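Local structure of putative carbonic anhydrase (Streptococcus mutans, 3LAS) at residues I35-C38 with R42-V45; P47-A52 with G160-V165; H57-A62 with D68-S73; S84-L89 with A136-S141. The protein probably catalyses the zinc-dependent interconversion of hydrogencarbonate and carbon dioxide, as a member of the beta-class carbonic anhydrases. All coordinates share one frame; numbering follows the deposited sequence.

Interaction 1 (I35-C38 with R42-V45); sequences IVTC and RLHV. With ZN (zinc ion), chain C.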
loop_
_atom_site.group_PDB
_atom_site.type_symbol
_atom_site.label_atom_id
_atom_site.label_comp_id
_atom_site.label_asym_id
_atom_site.label_seq_id
_atom_site.Cartn_x
_atom_site.Cartn_y
_atom_site.Cartn_z
ATOM N N ILE A 35 0.299 -1.158 9.185
ATOM C CA ILE A 35 -0.137 -2.462 8.642
ATOM C C ILE A 35 0.533 -2.705 7.343
ATOM O O ILE A 35 0.610 -1.782 6.508
ATOM C CB ILE A 35 -1.654 -2.385 8.442
ATOM C CG1 ILE A 35 -2.355 -2.180 9.823
ATOM C CG2 ILE A 35 -2.214 -3.669 7.762
ATOM C CD1 ILE A 35 -3.623 -1.351 9.660
ATOM N N VAL A 36 1.101 -3.887 7.129
ATOM C CA VAL A 36 1.705 -4.304 5.816
ATOM C C VAL A 36 0.814 -5.369 5.239
ATOM O O VAL A 36 0.646 -6.441 5.888
ATOM C CB VAL A 36 3.130 -4.832 6.055
ATOM C CG1 VAL A 36 3.769 -5.388 4.769
ATOM C CG2 VAL A 36 4.025 -3.752 6.713
ATOM N N THR A 37 0.213 -5.112 4.086
ATOM C CA THR A 37 -0.713 -6.084 3.530
ATOM C C THR A 37 -0.702 -6.060 2.003
ATOM O O THR A 37 0.120 -5.368 1.375
ATOM C CB THR A 37 -2.123 -5.877 4.103
ATOM O OG1 THR A 37 -2.975 -6.975 3.797
ATOM C CG2 THR A 37 -2.734 -4.564 3.672
ATOM N N CYS A 38 -1.535 -6.895 1.403
ATOM C CA CYS A 38 -1.599 -6.986 -0.044
ATOM C C CYS A 38 -2.488 -5.901 -0.616
ATOM O O CYS A 38 -3.450 -5.411 0.022
ATOM C CB CYS A 38 -2.165 -8.381 -0.373
ATOM S SG CYS A 38 -2.152 -8.677 -2.226
ATOM N N ARG A 42 -10.153 -6.878 -2.862
ATOM C CA ARG A 42 -11.252 -7.381 -2.003
ATOM C C ARG A 42 -10.952 -7.168 -0.542
ATOM O O ARG A 42 -11.689 -7.681 0.312
ATOM C CB ARG A 42 -11.476 -8.853 -2.267
ATOM C CG ARG A 42 -11.761 -9.146 -3.784
ATOM C CD ARG A 42 -11.575 -10.611 -4.123
ATOM N NE ARG A 42 -10.167 -10.975 -3.947
ATOM C CZ ARG A 42 -9.715 -12.211 -4.129
ATOM N NH1 ARG A 42 -10.552 -13.205 -4.533
ATOM N NH2 ARG A 42 -8.477 -12.520 -3.806
ATOM N N LEU A 43 -9.886 -6.432 -0.226
ATOM C CA LEU A 43 -9.550 -6.077 1.130
ATOM C C LEU A 43 -9.619 -4.582 1.303
ATOM O O LEU A 43 -8.811 -3.846 0.677
ATOM C CB LEU A 43 -8.201 -6.656 1.539
ATOM C CG LEU A 43 -7.603 -6.170 2.859
ATOM C CD1 LEU A 43 -8.520 -6.394 4.093
ATOM C CD2 LEU A 43 -6.263 -6.761 3.045
ATOM N N HIS A 44 -10.623 -4.120 2.073
ATOM C CA HIS A 44 -10.679 -2.708 2.472
ATOM C C HIS A 44 -10.275 -2.681 3.933
ATOM O O HIS A 44 -11.018 -3.175 4.805
ATOM C CB HIS A 44 -12.045 -2.111 2.176
ATOM C CG HIS A 44 -12.255 -1.851 0.716
ATOM N ND1 HIS A 44 -13.459 -1.351 0.263
ATOM C CD2 HIS A 44 -11.427 -1.995 -0.359
ATOM C CE1 HIS A 44 -13.373 -1.218 -1.033
ATOM N NE2 HIS A 44 -12.170 -1.583 -1.463
ATOM N N VAL A 45 -9.050 -2.232 4.169
ATOM C CA VAL A 45 -8.388 -2.428 5.464
ATOM C C VAL A 45 -9.099 -1.715 6.591
ATOM O O VAL A 45 -9.222 -2.242 7.714
ATOM C CB VAL A 45 -6.924 -1.961 5.344
ATOM C CG1 VAL A 45 -6.272 -2.093 6.656
ATOM C CG2 VAL A 45 -6.209 -2.798 4.338
HETATM ZN ZN ZN C . -2.914 -10.801 -2.510
HETATM O O HOH W 1 -3.910 -10.734 -4.421
#
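The zinc-bearing end of strand 33-38 packs T37 and I35 against L43, in the loop after the strand, and V45, the first residue of helix 45-49. C38 closes the strand and binds zinc through SG at 2.3 Å; H91 and C94 are the other protein ligands, and a water lies 2.2 Å from the zinc. One residue earlier, the two branches of T37 divide their work. OG1, anti to the backbone N (chi1 -168°), meets L43 CD2 tip to tip at 3.4 Å, while its polar partner is L89 O on the neighbouring strand. The methyl CG2 turns to V45 and reaches CG2 of that residue at 4.0 Å. Threonine suits a site that must offer both a methyl to the core and a hydroxyl to a buried carbonyl. Further back, I35 and V45 slide past each other in opposite directions, CD1 of I35 coming to 4.1 Å from V45 CG1. No hydrogen bond joins the segments, so van der Waals contact carries the packing. R42, just before L43, bridges to D40 and D93, and its NH1 also bonds to L25 O of the second subunit. A strand-end cysteine followed closely by a paired aspartate and arginine beside a water-bearing zinc is characteristic of the beta-class carbonic anhydrase active site.

Interaction 2 (P47-A52 with G160-V165); sequences PALGLA and GRVREV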
loop_
_atom_site.group_PDB
_atom_site.type_symbol
_atom_site.label_atom_id
_atom_site.label_comp_id
_atom_site.label_asym_id
_atom_site.label_seq_id
_atom_site.Cartn_x
_atom_site.Cartn_y
_atom_site.Cartn_z
ATOM N N PRO A 47 -12.484 -0.910 7.247
ATOM C CA PRO A 47 -13.619 -1.600 7.916
ATOM C C PRO A 47 -13.187 -2.976 8.441
ATOM O O PRO A 47 -13.699 -3.413 9.480
ATOM C CB PRO A 47 -14.697 -1.673 6.828
ATOM C CG PRO A 47 -13.960 -1.567 5.560
ATOM C CD PRO A 47 -12.803 -0.594 5.841
ATOM N N ALA A 48 -12.256 -3.644 7.776
ATOM C CA ALA A 48 -11.852 -4.951 8.291
ATOM C C ALA A 48 -11.218 -4.937 9.670
ATOM O O ALA A 48 -11.387 -5.853 10.449
ATOM C CB ALA A 48 -10.867 -5.592 7.297
ATOM N N LEU A 49 -10.531 -3.829 9.976
ATOM C CA LEU A 49 -9.851 -3.671 11.249
ATOM C C LEU A 49 -10.494 -2.683 12.167
ATOM O O LEU A 49 -9.932 -2.445 13.263
ATOM C CB LEU A 49 -8.336 -3.383 11.018
ATOM C CG LEU A 49 -7.569 -4.368 10.137
ATOM C CD1 LEU A 49 -6.117 -3.834 9.983
ATOM C CD2 LEU A 49 -7.552 -5.779 10.664
ATOM N N GLY A 50 -11.572 -2.076 11.742
ATOM C CA GLY A 50 -12.238 -1.059 12.588
ATOM C C GLY A 50 -11.517 0.266 12.644
ATOM O O GLY A 50 -11.612 0.963 13.689
ATOM N N LEU A 51 -10.759 0.663 11.650
ATOM C CA LEU A 51 -9.976 1.936 11.684
ATOM C C LEU A 51 -10.845 3.104 11.458
ATOM O O LEU A 51 -11.544 3.224 10.455
ATOM C CB LEU A 51 -8.890 1.937 10.603
ATOM C CG LEU A 51 -7.961 0.693 10.593
ATOM C CD1 LEU A 51 -6.988 0.911 9.426
ATOM C CD2 LEU A 51 -7.271 0.564 11.942
ATOM N N ALA A 52 -10.746 4.076 12.347
ATOM C CA ALA A 52 -11.218 5.446 12.062
ATOM C C ALA A 52 -10.202 6.183 11.200
ATOM O O ALA A 52 -8.996 5.833 11.153
ATOM C CB ALA A 52 -11.387 6.220 13.397
ATOM N N GLY A 160 -14.371 -12.093 5.415
ATOM C CA GLY A 160 -14.030 -10.847 6.111
ATOM C C GLY A 160 -13.224 -11.094 7.368
ATOM O O GLY A 160 -12.794 -10.132 7.986
ATOM N N ARG A 161 -12.996 -12.337 7.766
ATOM C CA ARG A 161 -12.343 -12.608 9.087
ATOM C C ARG A 161 -10.840 -12.387 9.036
ATOM O O ARG A 161 -10.154 -12.761 8.032
ATOM C CB ARG A 161 -12.575 -14.082 9.449
ATOM C CG ARG A 161 -12.054 -14.445 10.834
ATOM C CD ARG A 161 -12.216 -15.948 11.056
ATOM N NE ARG A 161 -11.214 -16.650 10.237
ATOM C CZ ARG A 161 -11.201 -17.953 10.051
ATOM N NH1 ARG A 161 -12.174 -18.695 10.590
ATOM N NH2 ARG A 161 -10.301 -18.496 9.297
ATOM N N VAL A 162 -10.271 -11.781 10.077
ATOM C CA VAL A 162 -8.796 -11.678 10.304
ATOM C C VAL A 162 -8.538 -12.608 11.448
ATOM O O VAL A 162 -9.163 -12.517 12.519
ATOM C CB VAL A 162 -8.432 -10.262 10.581
ATOM C CG1 VAL A 162 -6.948 -10.206 10.963
ATOM C CG2 VAL A 162 -8.746 -9.352 9.442
ATOM N N ARG A 163 -7.573 -13.517 11.280
ATOM C CA ARG A 163 -7.149 -14.458 12.297
ATOM C C ARG A 163 -5.638 -14.369 12.472
ATOM O O ARG A 163 -4.915 -14.383 11.464
ATOM C CB ARG A 163 -7.577 -15.890 11.913
ATOM C CG ARG A 163 -7.275 -16.852 12.970
ATOM N N GLU A 164 -5.142 -14.339 13.689
ATOM C CA GLU A 164 -3.686 -14.304 13.962
ATOM C C GLU A 164 -2.995 -15.586 13.435
ATOM O O GLU A 164 -3.599 -16.689 13.512
ATOM C CB GLU A 164 -3.472 -14.160 15.499
ATOM C CG GLU A 164 -2.002 -13.919 15.813
ATOM C CD GLU A 164 -1.824 -13.416 17.238
ATOM O OE1 GLU A 164 -0.670 -13.045 17.545
ATOM O OE2 GLU A 164 -2.783 -13.300 18.059
ATOM N N VAL A 165 -1.763 -15.436 13.019
ATOM C CA VAL A 165 -0.808 -16.569 12.659
ATOM C C VAL A 165 0.320 -16.176 13.732
ATOM O O VAL A 165 0.352 -16.710 14.682
ATOM C CB VAL A 165 -0.044 -16.282 11.361
ATOM C CG1 VAL A 165 1.006 -17.428 11.039
ATOM C CG2 VAL A 165 -0.891 -16.091 10.245
#
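Apolar contact joins L49, in the last turn of the short helix that starts at V45, to V162 on strand 162-164. CD2 of L49 lies 4.0 Å from V162 CG2, and the two side chains cross at about a right angle. V162 holds CG2 anti to its carbonyl carbon and beside its backbone N, which leaves this methyl facing the helix. The same methyl approaches the backbone of A48, with V162 CG2 4.5 Å from A48 O. A48 points its small methyl toward segment 160-165, and its CA comes within 6.7 Å of that of G160; an alanine suits so close a passage of helix and chain. L49 continues inward onto I35, and V162 also rests on A153 and Y155, so both belong to one buried layer.

Hydrogen bonding acts within the helix end and not between the segments. A Schellman motif finishes the helix, with L51 N turned back to A46 O. Inside it, G50 N makes a weak bond of 3.4 Å to P47 O. G50 takes positive phi (75°) as the C-prime residue, a conformation that glycine adopts readily. At G160 the phi of 90° would press a side chain against the preceding carbonyl oxygen, so glycine fits there as well.

The second subunit adds its own packing, with N13 of that chain on V162 and Y16 of that chain on P47. A short helix laid against the antiparallel edge strand, with the partner's N-terminal helix beside both, is an arrangement that belongs to the dimeric beta-class carbonic anhydrase fold.

Interaction 3 (H57-A62 with D68-S73); sequences HILRNA and DDVIRS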
loop_
_atom_site.group_PDB
_atom_site.type_symbol
_atom_site.label_atom_id
_atom_site.label_comp_id
_atom_site.label_asym_id
_atom_site.label_seq_id
_atom_site.Cartn_x
_atom_site.Cartn_y
_atom_site.Cartn_z
ATOM N N HIS A 57 -1.144 3.678 9.727
ATOM C CA HIS A 57 -0.568 3.616 8.408
ATOM C C HIS A 57 -0.886 2.285 7.728
ATOM O O HIS A 57 -0.958 1.231 8.402
ATOM C CB HIS A 57 0.997 3.754 8.476
ATOM C CG HIS A 57 1.419 5.165 8.639
ATOM N ND1 HIS A 57 2.512 5.564 9.387
ATOM C CD2 HIS A 57 0.856 6.298 8.149
ATOM C CE1 HIS A 57 2.668 6.877 9.268
ATOM N NE2 HIS A 57 1.629 7.363 8.563
ATOM N N ILE A 58 -1.120 2.381 6.429
ATOM C CA ILE A 58 -1.523 1.169 5.638
ATOM C C ILE A 58 -0.588 1.091 4.465
ATOM O O ILE A 58 -0.589 1.967 3.600
ATOM C CB ILE A 58 -2.985 1.221 5.174
ATOM C CG1 ILE A 58 -3.902 1.424 6.418
ATOM C CG2 ILE A 58 -3.350 -0.047 4.435
ATOM C CD1 ILE A 58 -5.351 1.827 6.009
ATOM N N LEU A 59 0.305 0.098 4.492
ATOM C CA LEU A 59 1.283 -0.202 3.428
ATOM C C LEU A 59 0.755 -1.368 2.648
ATOM O O LEU A 59 0.317 -2.367 3.240
ATOM C CB LEU A 59 2.672 -0.533 3.962
ATOM C CG LEU A 59 3.430 0.609 4.647
ATOM C CD1 LEU A 59 2.844 0.991 6.009
ATOM C CD2 LEU A 59 4.841 0.143 4.923
ATOM N N ARG A 60 0.791 -1.288 1.310
ATOM C CA ARG A 60 0.200 -2.400 0.504
ATOM C C ARG A 60 1.029 -2.582 -0.721
ATOM O O ARG A 60 1.412 -1.651 -1.440
ATOM C CB ARG A 60 -1.225 -2.063 0.051
ATOM C CG ARG A 60 -2.155 -1.676 1.235
ATOM C CD ARG A 60 -3.617 -1.429 0.843
ATOM N NE ARG A 60 -4.243 -2.746 0.493
ATOM C CZ ARG A 60 -5.529 -2.948 0.320
ATOM N NH1 ARG A 60 -6.415 -1.983 0.535
ATOM N NH2 ARG A 60 -5.954 -4.134 -0.024
ATOM N N ASN A 61 1.285 -3.858 -1.048
ATOM C CA ASN A 61 2.036 -4.250 -2.236
ATOM C C ASN A 61 1.509 -5.588 -2.713
ATOM O O ASN A 61 0.524 -6.124 -2.156
ATOM C CB ASN A 61 3.550 -4.202 -2.043
ATOM C CG ASN A 61 4.034 -5.291 -1.070
ATOM O OD1 ASN A 61 3.273 -6.214 -0.769
ATOM N ND2 ASN A 61 5.287 -5.225 -0.708
ATOM N N ALA A 62 2.122 -6.166 -3.767
ATOM C CA ALA A 62 1.628 -7.492 -4.220
ATOM C C ALA A 62 2.081 -8.555 -3.210
ATOM O O ALA A 62 3.267 -8.779 -2.980
ATOM C CB ALA A 62 2.161 -7.830 -5.589
ATOM N N ASP A 68 12.571 -3.911 0.349
ATOM C CA ASP A 68 13.292 -2.689 0.696
ATOM C C ASP A 68 12.364 -1.491 0.778
ATOM O O ASP A 68 12.572 -0.641 1.651
ATOM C CB ASP A 68 14.434 -2.384 -0.296
ATOM C CG ASP A 68 15.607 -3.368 -0.183
ATOM O OD1 ASP A 68 15.744 -4.106 0.764
ATOM O OD2 ASP A 68 16.443 -3.304 -1.130
ATOM N N ASP A 69 11.353 -1.381 -0.071
ATOM C CA ASP A 69 10.426 -0.263 -0.001
ATOM C C ASP A 69 9.562 -0.341 1.236
ATOM O O ASP A 69 9.299 0.684 1.863
ATOM C CB ASP A 69 9.541 -0.288 -1.276
ATOM C CG ASP A 69 8.694 0.945 -1.452
ATOM O OD1 ASP A 69 8.925 1.997 -0.807
ATOM O OD2 ASP A 69 7.763 0.887 -2.280
ATOM N N VAL A 70 9.123 -1.532 1.652
ATOM C CA VAL A 70 8.345 -1.664 2.886
ATOM C C VAL A 70 9.233 -1.243 4.024
ATOM O O VAL A 70 8.739 -0.488 4.888
ATOM C CB VAL A 70 7.809 -3.081 3.024
ATOM C CG1 VAL A 70 7.287 -3.289 4.453
ATOM C CG2 VAL A 70 6.710 -3.331 1.957
ATOM N N ILE A 71 10.477 -1.638 4.086
ATOM C CA ILE A 71 11.365 -1.235 5.213
ATOM C C ILE A 71 11.583 0.275 5.136
ATOM O O ILE A 71 11.478 0.962 6.175
ATOM C CB ILE A 71 12.637 -2.012 5.170
ATOM C CG1 ILE A 71 12.289 -3.461 5.573
ATOM C CG2 ILE A 71 13.658 -1.357 6.143
ATOM C CD1 ILE A 71 13.301 -4.547 5.414
ATOM N N ARG A 72 11.835 0.872 3.947
ATOM C CA ARG A 72 11.957 2.304 3.860
ATOM C C ARG A 72 10.751 3.013 4.459
ATOM O O ARG A 72 10.862 4.007 5.206
ATOM C CB ARG A 72 12.127 2.677 2.368
ATOM C CG ARG A 72 12.136 4.194 2.073
ATOM C CD ARG A 72 11.966 4.466 0.605
ATOM N NE ARG A 72 10.600 4.219 0.130
ATOM C CZ ARG A 72 9.626 5.128 0.072
ATOM N NH1 ARG A 72 9.734 6.378 0.500
ATOM N NH2 ARG A 72 8.449 4.776 -0.440
ATOM N N SER A 73 9.586 2.507 4.066
ATOM C CA SER A 73 8.353 3.123 4.473
ATOM C C SER A 73 8.106 2.972 5.967
ATOM O O SER A 73 7.570 3.911 6.608
ATOM C CB SER A 73 7.195 2.561 3.650
ATOM O OG SER A 73 7.390 2.825 2.250
#
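L59 points from strand 56-61 toward helix 68-80 and places CD2 against the helix wall, 3.6 Å from S73 CB and 3.9 Å from V70 O. A long, branched side chain suits the gap between the axes of strand 57-61 and helix residues 68-73, nearly antiparallel (170°) and 9.8 Å apart at their closest. Two residues on, N61 and V70 cross at about a right angle, with ND2 of N61 3.6 Å from V70 CG2. This is van der Waals contact: the amide nitrogen bonds instead to R65 O and to D69 OD2 of the second subunit.

S73 can face the strand because OG, anti to the carbonyl carbon and beside the backbone N (chi1 -60°), turns back on the helix. It donates to D69 O at 2.9 Å, tilted 34° from the carbonyl plane, while S73 N reaches the same oxygen from the opposite face. R72 grips D69 side-on in a salt bridge, its NE (2.9 Å) and NH2 (2.8 Å) both meeting OD1 in the guanidinium plane. This pairing fixes the carboxylate while OD2 bonds to T67 and N61 of the second subunit. Strand, short connection and antiparallel covering helix make the beta-alpha unit of an open alpha/beta sheet, here placed at the dimer interface.

Interaction 4 (S84-L89 with A136-S141); sequences SEIVVL and ALLKNS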
loop_
_atom_site.group_PDB
_atom_site.type_symbol
_atom_site.label_atom_id
_atom_site.label_comp_id
_atom_site.label_asym_id
_atom_site.label_seq_id
_atom_site.Cartn_x
_atom_site.Cartn_y
_atom_site.Cartn_z
ATOM N N SER A 84 4.935 2.405 16.297
ATOM C CA SER A 84 5.739 1.522 17.112
ATOM C C SER A 84 5.201 0.162 17.215
ATOM O O SER A 84 5.621 -0.628 18.069
ATOM C CB SER A 84 6.040 2.163 18.464
ATOM O OG SER A 84 4.865 2.543 19.110
ATOM N N GLU A 85 4.347 -0.255 16.297
ATOM C CA GLU A 85 3.786 -1.582 16.200
ATOM C C GLU A 85 3.546 -1.901 14.714
ATOM O O GLU A 85 3.230 -0.988 13.933
ATOM C CB GLU A 85 2.422 -1.571 17.010
ATOM C CG GLU A 85 1.714 -2.917 16.901
ATOM C CD GLU A 85 0.502 -3.036 17.887
ATOM O OE1 GLU A 85 0.293 -2.239 18.816
ATOM O OE2 GLU A 85 -0.201 -4.053 17.631
ATOM N N ILE A 86 3.739 -3.162 14.334
ATOM C CA ILE A 86 3.538 -3.578 12.928
ATOM C C ILE A 86 2.582 -4.744 12.903
ATOM O O ILE A 86 2.680 -5.648 13.766
ATOM C CB ILE A 86 4.895 -3.991 12.248
ATOM C CG1 ILE A 86 5.832 -2.799 12.228
ATOM C CG2 ILE A 86 4.574 -4.462 10.833
ATOM C CD1 ILE A 86 7.262 -3.264 11.855
ATOM N N VAL A 87 1.695 -4.796 11.906
ATOM C CA VAL A 87 0.862 -5.977 11.624
ATOM C C VAL A 87 1.163 -6.407 10.236
ATOM O O VAL A 87 1.013 -5.596 9.290
ATOM C CB VAL A 87 -0.631 -5.639 11.780
ATOM C CG1 VAL A 87 -1.530 -6.875 11.406
ATOM C CG2 VAL A 87 -0.965 -5.191 13.169
ATOM N N VAL A 88 1.596 -7.650 10.031
ATOM C CA VAL A 88 1.766 -8.233 8.684
ATOM C C VAL A 88 0.541 -9.026 8.364
ATOM O O VAL A 88 0.275 -10.053 9.105
ATOM C CB VAL A 88 3.025 -9.108 8.656
ATOM C CG1 VAL A 88 3.130 -9.776 7.267
ATOM C CG2 VAL A 88 4.245 -8.226 8.925
ATOM N N LEU A 89 -0.245 -8.621 7.367
ATOM C CA LEU A 89 -1.545 -9.242 7.096
ATOM C C LEU A 89 -1.519 -9.799 5.682
ATOM O O LEU A 89 -1.442 -9.039 4.700
ATOM C CB LEU A 89 -2.653 -8.166 7.219
ATOM C CG LEU A 89 -4.055 -8.588 6.931
ATOM C CD1 LEU A 89 -4.545 -9.607 7.962
ATOM C CD2 LEU A 89 -4.950 -7.346 6.951
ATOM N N ALA A 136 10.101 -12.475 9.906
ATOM C CA ALA A 136 11.567 -12.638 10.095
ATOM C C ALA A 136 12.356 -11.620 9.344
ATOM O O ALA A 136 13.369 -11.111 9.916
ATOM C CB ALA A 136 11.971 -14.033 9.628
ATOM N N LEU A 137 11.964 -11.200 8.144
ATOM C CA LEU A 137 12.692 -10.160 7.499
ATOM C C LEU A 137 12.659 -8.854 8.257
ATOM O O LEU A 137 13.680 -8.139 8.295
ATOM C CB LEU A 137 12.151 -9.891 6.058
ATOM C CG LEU A 137 12.406 -11.065 5.124
ATOM C CD1 LEU A 137 11.572 -10.843 3.799
ATOM C CD2 LEU A 137 13.937 -11.179 4.780
ATOM N N LEU A 138 11.562 -8.525 8.900
ATOM C CA LEU A 138 11.492 -7.314 9.725
ATOM C C LEU A 138 12.335 -7.415 10.951
ATOM O O LEU A 138 13.107 -6.479 11.284
ATOM C CB LEU A 138 10.045 -6.976 10.110
ATOM C CG LEU A 138 9.144 -6.678 8.909
ATOM C CD1 LEU A 138 7.676 -6.650 9.388
ATOM C CD2 LEU A 138 9.546 -5.334 8.285
ATOM N N LYS A 139 12.286 -8.563 11.623
ATOM C CA LYS A 139 13.087 -8.749 12.843
ATOM C C LYS A 139 14.565 -8.769 12.516
ATOM O O LYS A 139 15.373 -8.289 13.418
ATOM C CB LYS A 139 12.637 -10.060 13.491
ATOM C CG LYS A 139 11.321 -9.892 14.277
ATOM C CD LYS A 139 10.876 -11.128 15.066
ATOM C CE LYS A 139 9.489 -10.820 15.663
ATOM N N ASN A 140 14.986 -9.150 11.353
ATOM C CA ASN A 140 16.418 -9.150 11.022
ATOM C C ASN A 140 16.895 -7.828 10.444
ATOM O O ASN A 140 18.119 -7.633 10.254
ATOM C CB ASN A 140 16.658 -10.255 10.029
ATOM C CG ASN A 140 16.477 -11.638 10.643
ATOM O OD1 ASN A 140 16.265 -12.579 9.930
ATOM N ND2 ASN A 140 16.496 -11.721 11.932
ATOM N N SER A 141 16.032 -6.876 10.253
ATOM C CA SER A 141 16.476 -5.608 9.642
ATOM C C SER A 141 17.003 -4.714 10.794
ATOM O O SER A 141 16.249 -4.443 11.750
ATOM C CB SER A 141 15.268 -4.884 9.064
ATOM O OG SER A 141 15.696 -3.554 8.702
#
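I86 is the first residue along strand 85-91 to meet helix 127-140, and it does so through its branch methyl: CG2 reaches L138 CD1 tip to tip at 4.1 Å. With CG1 beside the backbone N (chi1 -62°), CG2 lies anti to that nitrogen, and the longer arm is left to pack elsewhere; the side chain also touches L74 and E78 of helix 68-80. The backbone of I86 meanwhile bonds to I149 and S151 of the next strand, so the residue is tied into the sheet while its side chain rises toward helix 127-140.

V87 points away, as strand alternation requires. It packs on V33 and is met on the other face of the sheet by F6 of the second subunit.

V88 returns to the side of helix 127-140, and its CG2 comes closer still, 3.8 Å from L138 CD1. Here the two side chains slide past each other in opposite directions instead of meeting end to end. One leucine methyl therefore lies against two residues spaced i and i+2, and beta-branched side chains suit both strand positions. L138 also packs on L74, V66 and I150, which makes it a buried residue on an otherwise largely exposed turn. That turn is held by N140 N to A136 O at 2.9 Å and by S141 N to L138 O at 3.1 Å.

A helix resting on alternate side chains of a central parallel strand is the usual layering of an alpha/beta sheet, seen here in the core of the beta-class carbonic anhydrase fold.

In the fold
Strand 33-38 of interaction 1 lies in the sheet between strands 56-61 and 85-91, so interactions 1, 3 and 4 are joined by backbone bonds: I35 O to L59 N and V36 N to V87 O, each 2.8 Å. Interactions 1 and 2 share an apolar layer, with I35 CD1 3.5 Å from L49 CD1. On the other face of the sheet, interactions 3 and 4 meet where I71 CG2 lies 3.9 Å from S141 OG. Only interaction 1 contains a zinc ligand. In interaction 3 the N61 side chain is about 8 Å from the metal, in interaction 4 that of V88 about 12 Å, and in interaction 2 that of V162 about 13 Å.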